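Fimbrial subunit CupB6 (Pseudomonas aeruginosa, PDB 5CYL) probably serves as the adhesive tip of a chaperone-usher pilus, mediating attachment during biofilm formation. Local coordinates at residues D13-R21 with I196-P204; G282-L291 with L314-G324. One frame throughout, in Å; residues are numbered along the deposited sequence.

In the fold
The chain is elongated, and the two contacts lie on opposite sides of its centre, with about 55 Å between their own centres and about 25 Å between their nearest atoms. They do not touch. Contact 1 lies at the surface of the N-terminal half, about 20 Å from the chain centre. There the proline-rich segment 196-204, which leads from that half toward the C-terminal strands, runs beside 13-21. Contact 2 is buried in the C-terminal half, about 36 Å from the chain centre. It pairs strands 283-289 and 311-322 within the fimbrial-protein region. Contact 1 thus belongs to the way out of one half, contact 2 to the sheet of the other.

Contact 1 of 2, residues D13-R21 with I196-P204; sequences DNGKGLPWR and IGGGPPPPP
N14 opens the contact. Its amide lies against the backbone of G197 and G198. OD1 of N14 comes 3.4 Å from G197 CA. CG of N14 is anti to the carbonyl carbon (chi1 -70°), which brings the amide to the glycines. The two chains then run in roughly the same direction, 22° apart. At G17 they are close, with 4.0 Å between G17 CA and G199 CA. Neither residue has a side chain to hold the backbones apart. G197, G198 and G199 all have positive phi, which suits glycine. L18 turns its side chain away and touches with its carbonyl, L18 O lying 3.4 Å from P200 CD. P19 follows with its ring beside that of P200, and P19 CB is 4.0 Å from P200 CG.

W20 has the broadest contact of the segment. With its CG opposite the carbonyl carbon across the first torsion (chi1 -73°), the indole reaches P202 and lies along the proline run. P202 CG sits over one face in a CH-pi contact, 3.8 Å from the centroid of the W20 five-membered ring. P200 O comes in at the ring edge, near its plane, 3.1 Å from W20 CD1 and 3.2 Å from W20 NE1. P203 CD packs against W20 CB at 3.8 Å. Strands 35-50 and 118-129 complete the setting: F37 and R39 touch W20 from the first, Q125 and L127 from the second.

Glycine backbone fits closely at one end, and proline rings meet an indole at the other. The chemistry implies that the exit segment is held to the N-terminal half mainly by apolar and CH-pi packing and by the fit of the backbones.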
loop_
_atom_site.group_PDB
_atom_site.type_symbol
_atom_site.label_atom_id
_atom_site.label_comp_id
_atom_site.label_asym_id
_atom_site.label_seq_id
_atom_site.Cartn_x
_atom_site.Cartn_y
_atom_site.Cartn_z
ATOM N N ASP A 13 28.151 8.136 -13.045
ATOM C CA ASP A 13 27.140 8.193 -14.115
ATOM C C ASP A 13 26.287 6.955 -14.191
ATOM O O ASP A 13 26.749 5.867 -13.894
ATOM C CB ASP A 13 27.796 8.453 -15.467
ATOM C CG ASP A 13 28.441 9.845 -15.562
ATOM O OD1 ASP A 13 27.735 10.871 -15.532
ATOM O OD2 ASP A 13 29.674 9.914 -15.703
ATOM N N ASN A 14 25.040 7.135 -14.614
ATOM C CA ASN A 14 24.027 6.060 -14.620
ATOM C C ASN A 14 24.326 4.958 -15.607
ATOM O O ASN A 14 24.780 5.236 -16.715
ATOM C CB ASN A 14 22.655 6.631 -14.960
ATOM C CG ASN A 14 22.073 7.500 -13.851
ATOM O OD1 ASN A 14 22.497 7.456 -12.690
ATOM N ND2 ASN A 14 21.060 8.277 -14.200
ATOM N N GLY A 15 24.079 3.720 -15.186
ATOM C CA GLY A 15 24.238 2.556 -16.060
ATOM C C GLY A 15 22.896 2.200 -16.667
ATOM O O GLY A 15 22.026 3.065 -16.775
ATOM N N LYS A 16 22.745 0.938 -17.080
ATOM C CA LYS A 16 21.433 0.395 -17.477
ATOM C C LYS A 16 20.626 0.276 -16.174
ATOM O O LYS A 16 21.115 -0.299 -15.207
ATOM C CB LYS A 16 21.566 -0.963 -18.201
ATOM N N GLY A 17 19.425 0.864 -16.140
ATOM C CA GLY A 17 18.558 0.880 -14.939
ATOM C C GLY A 17 17.586 -0.300 -14.853
ATOM O O GLY A 17 16.830 -0.557 -15.776
ATOM N N LEU A 18 17.597 -1.022 -13.747
ATOM C CA LEU A 18 16.759 -2.214 -13.652
ATOM C C LEU A 18 15.394 -1.901 -13.073
ATOM O O LEU A 18 15.225 -0.843 -12.432
ATOM C CB LEU A 18 17.488 -3.286 -12.860
ATOM C CG LEU A 18 18.810 -3.617 -13.560
ATOM C CD1 LEU A 18 19.526 -4.667 -12.707
ATOM C CD2 LEU A 18 18.647 -4.065 -15.017
ATOM N N PRO A 19 14.392 -2.783 -13.317
ATOM C CA PRO A 19 13.113 -2.478 -12.665
ATOM C C PRO A 19 13.118 -3.035 -11.255
ATOM O O PRO A 19 13.866 -3.977 -10.974
ATOM C CB PRO A 19 12.110 -3.230 -13.519
ATOM C CG PRO A 19 12.865 -4.438 -13.977
ATOM C CD PRO A 19 14.297 -4.005 -14.154
ATOM N N TRP A 20 12.311 -2.460 -10.373
ATOM C CA TRP A 20 12.234 -2.960 -8.994
ATOM C C TRP A 20 11.606 -4.351 -8.991
ATOM O O TRP A 20 10.745 -4.647 -9.823
ATOM C CB TRP A 20 11.413 -2.022 -8.134
ATOM C CG TRP A 20 12.099 -0.734 -7.789
ATOM C CD1 TRP A 20 12.185 0.373 -8.559
ATOM C CD2 TRP A 20 12.758 -0.419 -6.559
ATOM N NE1 TRP A 20 12.889 1.364 -7.900
ATOM C CE2 TRP A 20 13.240 0.897 -6.664
ATOM C CE3 TRP A 20 13.014 -1.141 -5.392
ATOM C CZ2 TRP A 20 13.944 1.517 -5.646
ATOM C CZ3 TRP A 20 13.713 -0.520 -4.368
ATOM C CH2 TRP A 20 14.155 0.804 -4.500
ATOM N N ARG A 21 12.062 -5.216 -8.094
ATOM C CA ARG A 21 11.555 -6.590 -8.037
ATOM C C ARG A 21 10.962 -6.885 -6.658
ATOM O O ARG A 21 11.359 -6.296 -5.652
ATOM C CB ARG A 21 12.649 -7.590 -8.394
ATOM C CG ARG A 21 13.594 -7.871 -7.252
ATOM C CD ARG A 21 14.004 -9.330 -7.166
ATOM N NE ARG A 21 14.766 -9.613 -5.936
ATOM C CZ ARG A 21 14.875 -10.819 -5.382
ATOM N NH1 ARG A 21 14.269 -11.862 -5.933
ATOM N NH2 ARG A 21 15.564 -10.981 -4.254
ATOM N N ILE A 196 18.215 6.863 -7.785
ATOM C CA ILE A 196 19.618 6.721 -8.135
ATOM C C ILE A 196 19.866 5.551 -9.081
ATOM O O ILE A 196 19.284 4.483 -8.928
ATOM C CB ILE A 196 20.481 6.516 -6.880
ATOM C CG1 ILE A 196 21.940 6.288 -7.264
ATOM C CG2 ILE A 196 19.941 5.351 -6.071
ATOM C CD1 ILE A 196 22.782 5.684 -6.163
ATOM N N GLY A 197 20.730 5.787 -10.060
ATOM C CA GLY A 197 21.104 4.777 -11.031
ATOM C C GLY A 197 20.144 4.667 -12.195
ATOM O O GLY A 197 20.336 3.854 -13.109
ATOM N N GLY A 198 19.116 5.499 -12.184
ATOM C CA GLY A 198 18.108 5.489 -13.237
ATOM C C GLY A 198 17.113 4.350 -13.054
ATOM O O GLY A 198 17.094 3.658 -12.025
ATOM N N GLY A 199 16.292 4.148 -14.072
ATOM C CA GLY A 199 15.295 3.099 -14.052
ATOM C C GLY A 199 13.955 3.493 -13.473
ATOM O O GLY A 199 13.800 4.642 -12.989
ATOM N N PRO A 200 12.947 2.527 -13.517
ATOM C CA PRO A 200 11.637 3.040 -13.067
ATOM C C PRO A 200 11.489 3.178 -11.549
ATOM O O PRO A 200 12.219 2.564 -10.780
ATOM C CB PRO A 200 10.660 1.976 -13.580
ATOM C CG PRO A 200 11.425 0.715 -13.441
ATOM C CD PRO A 200 12.799 1.087 -13.938
ATOM N N PRO A 201 10.527 3.999 -11.137
ATOM C CA PRO A 201 10.196 4.202 -9.730
ATOM C C PRO A 201 9.532 2.965 -9.136
ATOM O O PRO A 201 8.966 2.171 -9.894
ATOM C CB PRO A 201 9.207 5.355 -9.775
ATOM C CG PRO A 201 8.506 5.181 -11.061
ATOM C CD PRO A 201 9.506 4.592 -12.021
ATOM N N PRO A 202 9.612 2.772 -7.808
ATOM C CA PRO A 202 8.993 1.568 -7.243
ATOM C C PRO A 202 7.517 1.359 -7.556
ATOM O O PRO A 202 6.773 2.366 -7.659
ATOM C CB PRO A 202 9.169 1.766 -5.739
ATOM C CG PRO A 202 10.371 2.625 -5.621
ATOM C CD PRO A 202 10.135 3.620 -6.721
ATOM N N PRO A 203 7.080 0.058 -7.689
ATOM C CA PRO A 203 5.667 -0.059 -8.069
ATOM C C PRO A 203 4.657 0.221 -6.946
ATOM O O PRO A 203 5.004 0.074 -5.745
ATOM C CB PRO A 203 5.553 -1.524 -8.524
ATOM C CG PRO A 203 6.518 -2.222 -7.661
ATOM C CD PRO A 203 7.694 -1.295 -7.542
ATOM N N PRO A 204 3.398 0.613 -7.325
ATOM C CA PRO A 204 2.461 0.817 -6.208
ATOM C C PRO A 204 1.899 -0.503 -5.687
ATOM O O PRO A 204 1.975 -1.525 -6.357
ATOM C CB PRO A 204 1.333 1.642 -6.851
ATOM C CG PRO A 204 1.267 1.105 -8.239
ATOM C CD PRO A 204 2.711 0.906 -8.620
#

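Contact 2 of 2, residues G282-L291 with L314-G324; sequences GFGIVVKNGL and LPLSAAYIRIG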
loop_
_atom_site.group_PDB
_atom_site.type_symbol
_atom_site.label_atom_id
_atom_site.label_comp_id
_atom_site.label_asym_id
_atom_site.label_seq_id
_atom_site.Cartn_x
_atom_site.Cartn_y
_atom_site.Cartn_z
ATOM N N GLY A 282 -48.227 -1.364 5.254
ATOM C CA GLY A 282 -47.884 -1.394 6.691
ATOM C C GLY A 282 -46.762 -2.355 7.039
ATOM O O GLY A 282 -46.656 -2.806 8.177
ATOM N N PHE A 283 -45.946 -2.670 6.045
ATOM C CA PHE A 283 -44.851 -3.584 6.219
ATOM C C PHE A 283 -43.609 -3.014 5.611
ATOM O O PHE A 283 -43.665 -2.180 4.714
ATOM C CB PHE A 283 -45.158 -4.939 5.566
ATOM C CG PHE A 283 -46.251 -5.692 6.249
ATOM C CD1 PHE A 283 -47.580 -5.437 5.949
ATOM C CD2 PHE A 283 -45.949 -6.642 7.211
ATOM C CE1 PHE A 283 -48.587 -6.126 6.605
ATOM C CE2 PHE A 283 -46.946 -7.336 7.890
ATOM C CZ PHE A 283 -48.270 -7.087 7.576
ATOM N N GLY A 284 -42.488 -3.512 6.089
ATOM C CA GLY A 284 -41.223 -3.149 5.520
ATOM C C GLY A 284 -40.308 -4.327 5.550
ATOM O O GLY A 284 -40.694 -5.414 6.020
ATOM N N ILE A 285 -39.081 -4.112 5.096
ATOM C CA ILE A 285 -38.052 -5.151 5.160
ATOM C C ILE A 285 -36.896 -4.726 6.099
ATOM O O ILE A 285 -36.442 -3.581 6.054
ATOM C CB ILE A 285 -37.540 -5.434 3.759
ATOM C CG1 ILE A 285 -38.620 -6.113 2.957
ATOM C CG2 ILE A 285 -36.353 -6.354 3.806
ATOM C CD1 ILE A 285 -38.359 -6.078 1.489
ATOM N N VAL A 286 -36.445 -5.626 6.967
ATOM C CA VAL A 286 -35.241 -5.350 7.762
ATOM C C VAL A 286 -34.082 -6.280 7.393
ATOM O O VAL A 286 -34.285 -7.474 7.254
ATOM C CB VAL A 286 -35.497 -5.411 9.279
ATOM C CG1 VAL A 286 -36.233 -4.167 9.727
ATOM C CG2 VAL A 286 -36.266 -6.644 9.651
ATOM N N VAL A 287 -32.861 -5.753 7.283
ATOM C CA VAL A 287 -31.696 -6.578 6.988
ATOM C C VAL A 287 -30.674 -6.497 8.103
ATOM O O VAL A 287 -30.215 -5.402 8.495
ATOM C CB VAL A 287 -31.018 -6.159 5.695
ATOM C CG1 VAL A 287 -30.013 -7.214 5.251
ATOM C CG2 VAL A 287 -32.058 -5.945 4.634
ATOM N N LYS A 288 -30.279 -7.667 8.592
ATOM C CA LYS A 288 -29.371 -7.723 9.708
ATOM C C LYS A 288 -27.916 -8.073 9.311
ATOM O O LYS A 288 -27.676 -9.078 8.652
ATOM C CB LYS A 288 -29.910 -8.703 10.705
ATOM C CG LYS A 288 -29.010 -8.814 11.889
ATOM C CD LYS A 288 -29.310 -10.122 12.550
ATOM C CE LYS A 288 -28.686 -10.130 13.902
ATOM N NZ LYS A 288 -29.023 -11.369 14.649
ATOM N N ASN A 289 -26.966 -7.233 9.739
ATOM C CA ASN A 289 -25.533 -7.396 9.481
ATOM C C ASN A 289 -25.012 -8.493 10.412
ATOM O O ASN A 289 -25.093 -8.385 11.627
ATOM C CB ASN A 289 -24.809 -6.052 9.669
ATOM C CG ASN A 289 -23.280 -6.137 9.559
ATOM O OD1 ASN A 289 -22.636 -7.134 9.923
ATOM N ND2 ASN A 289 -22.689 -5.062 9.093
ATOM N N GLY A 290 -24.482 -9.554 9.804
ATOM C CA GLY A 290 -24.021 -10.730 10.537
ATOM C C GLY A 290 -22.845 -10.438 11.439
ATOM O O GLY A 290 -22.750 -11.003 12.539
ATOM N N LEU A 291 -21.960 -9.550 10.978
ATOM C CA LEU A 291 -20.741 -9.216 11.736
ATOM C C LEU A 291 -21.073 -8.356 12.962
ATOM O O LEU A 291 -20.772 -8.702 14.101
ATOM C CB LEU A 291 -19.751 -8.508 10.832
ATOM C CG LEU A 291 -19.565 -9.163 9.458
ATOM C CD1 LEU A 291 -18.826 -8.199 8.560
ATOM C CD2 LEU A 291 -18.826 -10.485 9.515
ATOM N N LEU A 314 -19.955 -9.427 3.074
ATOM C CA LEU A 314 -20.804 -9.043 4.186
ATOM C C LEU A 314 -21.921 -10.070 4.338
ATOM O O LEU A 314 -22.735 -10.240 3.426
ATOM C CB LEU A 314 -21.396 -7.648 3.971
ATOM C CG LEU A 314 -22.136 -7.064 5.168
ATOM C CD1 LEU A 314 -21.210 -6.889 6.342
ATOM C CD2 LEU A 314 -22.783 -5.739 4.798
ATOM N N PRO A 315 -21.961 -10.765 5.470
ATOM C CA PRO A 315 -23.048 -11.707 5.719
ATOM C C PRO A 315 -24.341 -10.974 6.089
ATOM O O PRO A 315 -24.312 -10.052 6.897
ATOM C CB PRO A 315 -22.538 -12.557 6.874
ATOM C CG PRO A 315 -21.481 -11.710 7.546
ATOM C CD PRO A 315 -20.843 -10.950 6.403
ATOM N N LEU A 316 -25.454 -11.371 5.487
ATOM C CA LEU A 316 -26.718 -10.679 5.692
ATOM C C LEU A 316 -27.904 -11.627 5.829
ATOM O O LEU A 316 -27.898 -12.727 5.288
ATOM C CB LEU A 316 -26.983 -9.702 4.547
ATOM C CG LEU A 316 -26.017 -8.539 4.352
ATOM C CD1 LEU A 316 -26.190 -7.901 2.985
ATOM C CD2 LEU A 316 -26.196 -7.478 5.419
ATOM N N SER A 317 -28.918 -11.180 6.554
ATOM C CA SER A 317 -30.197 -11.878 6.639
ATOM C C SER A 317 -31.323 -10.859 6.516
ATOM O O SER A 317 -31.200 -9.726 6.960
ATOM C CB SER A 317 -30.312 -12.679 7.941
ATOM O OG SER A 317 -30.655 -11.836 9.015
ATOM N N ALA A 318 -32.422 -11.259 5.908
ATOM C CA ALA A 318 -33.540 -10.345 5.664
ATOM C C ALA A 318 -34.897 -10.937 6.051
ATOM O O ALA A 318 -35.087 -12.148 6.001
ATOM C CB ALA A 318 -33.548 -9.910 4.213
ATOM N N ALA A 319 -35.812 -10.065 6.453
ATOM C CA ALA A 319 -37.165 -10.481 6.809
ATOM C C ALA A 319 -38.135 -9.337 6.650
ATOM O O ALA A 319 -37.741 -8.168 6.556
ATOM C CB ALA A 319 -37.232 -11.038 8.217
ATOM N N TYR A 320 -39.410 -9.684 6.550
ATOM C CA TYR A 320 -40.487 -8.694 6.614
ATOM C C TYR A 320 -40.673 -8.194 8.050
ATOM O O TYR A 320 -40.549 -8.958 9.012
ATOM C CB TYR A 320 -41.774 -9.323 6.114
ATOM C CG TYR A 320 -41.790 -9.445 4.621
ATOM C CD1 TYR A 320 -41.718 -8.298 3.818
ATOM C CD2 TYR A 320 -41.874 -10.676 4.004
ATOM C CE1 TYR A 320 -41.730 -8.380 2.439
ATOM C CE2 TYR A 320 -41.867 -10.785 2.616
ATOM C CZ TYR A 320 -41.792 -9.644 1.840
ATOM O OH TYR A 320 -41.840 -9.723 0.449
ATOM N N ILE A 321 -40.973 -6.916 8.196
ATOM C CA ILE A 321 -41.298 -6.376 9.518
ATOM C C ILE A 321 -42.625 -5.662 9.449
ATOM O O ILE A 321 -42.928 -5.004 8.443
ATOM C CB ILE A 321 -40.212 -5.419 10.026
ATOM C CG1 ILE A 321 -40.376 -5.173 11.528
ATOM C CG2 ILE A 321 -40.216 -4.133 9.211
ATOM C CD1 ILE A 321 -39.329 -4.273 12.143
ATOM N N ARG A 322 -43.425 -5.776 10.489
ATOM C CA ARG A 322 -44.690 -5.062 10.493
ATOM C C ARG A 322 -44.580 -3.651 11.055
ATOM O O ARG A 322 -44.248 -3.459 12.227
ATOM C CB ARG A 322 -45.692 -5.845 11.291
ATOM C CG ARG A 322 -47.034 -5.156 11.393
ATOM C CD ARG A 322 -47.803 -5.678 12.577
ATOM N NE ARG A 322 -48.884 -4.792 12.935
ATOM C CZ ARG A 322 -49.888 -5.139 13.722
ATOM N NH1 ARG A 322 -49.939 -6.363 14.257
ATOM N NH2 ARG A 322 -50.834 -4.254 13.989
ATOM N N ILE A 323 -44.885 -2.660 10.240
ATOM C CA ILE A 323 -44.823 -1.295 10.764
ATOM C C ILE A 323 -46.181 -0.641 11.022
ATOM O O ILE A 323 -46.216 0.259 11.841
ATOM C CB ILE A 323 -43.940 -0.364 9.931
ATOM C CG1 ILE A 323 -44.636 -0.180 8.585
ATOM C CG2 ILE A 323 -42.514 -0.922 9.889
ATOM C CD1 ILE A 323 -43.830 0.409 7.453
ATOM N N GLY A 324 -47.268 -1.088 10.384
ATOM C CA GLY A 324 -48.576 -0.441 10.582
ATOM C C GLY A 324 -49.355 -0.784 11.854
ATOM O O GLY A 324 -49.254 -1.863 12.426
HETATM O O HOH W 1 -27.510 -11.834 9.274
#
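G284, V286 and K288 pair with I321, A319 and S317 by backbone hydrogen bonds. Each pair bonds in both directions. I321 N reaches G284 O at 2.7 Å, and V286 N reaches A319 O at 2.9 Å. G290 N extends the ladder to P315 O. At the other end G282 O takes two donors, I323 N and G324 N, from the same face of its carbonyl plane. Water 1 donates to K288 O and has a weak bond to S317 OG.

The strands are antiparallel but twisted, 143° apart in direction. They form part of the C-terminal sheet of this fimbrial-family region, consistent with the immunoglobulin-like fold of pilins. Strand 311-322 also pairs with 239-245 and 299-308.

Apolar contacts lie on both faces of the pair. On one, I285 and Y320 lie side by side, with I285 CG1 3.9 Å from Y320 CE1. V287 CG1 meets L316 CD2 at 3.8 Å. F356 and L221 also pack on this face. On the other, V286 crosses I321 at about a right angle, V286 CG1 touching I321 CD1. Beyond the strand end, L291 CD2 rests on P315 CG at 3.5 Å.

The polar ends of Y320 and R322 also find partners elsewhere in the chain. The R322 chain, extended from CG to NE with chi1 at 178°, carries the guanidinium past the strand to G324 O. Its NE and NH2 grip that oxygen side-on, in the guanidinium plane, with R322 NE at 3.0 Å from G324 O. NH1 bonds to F229 O, so a second partner fixes the group. Y320 OH bonds to A334 O.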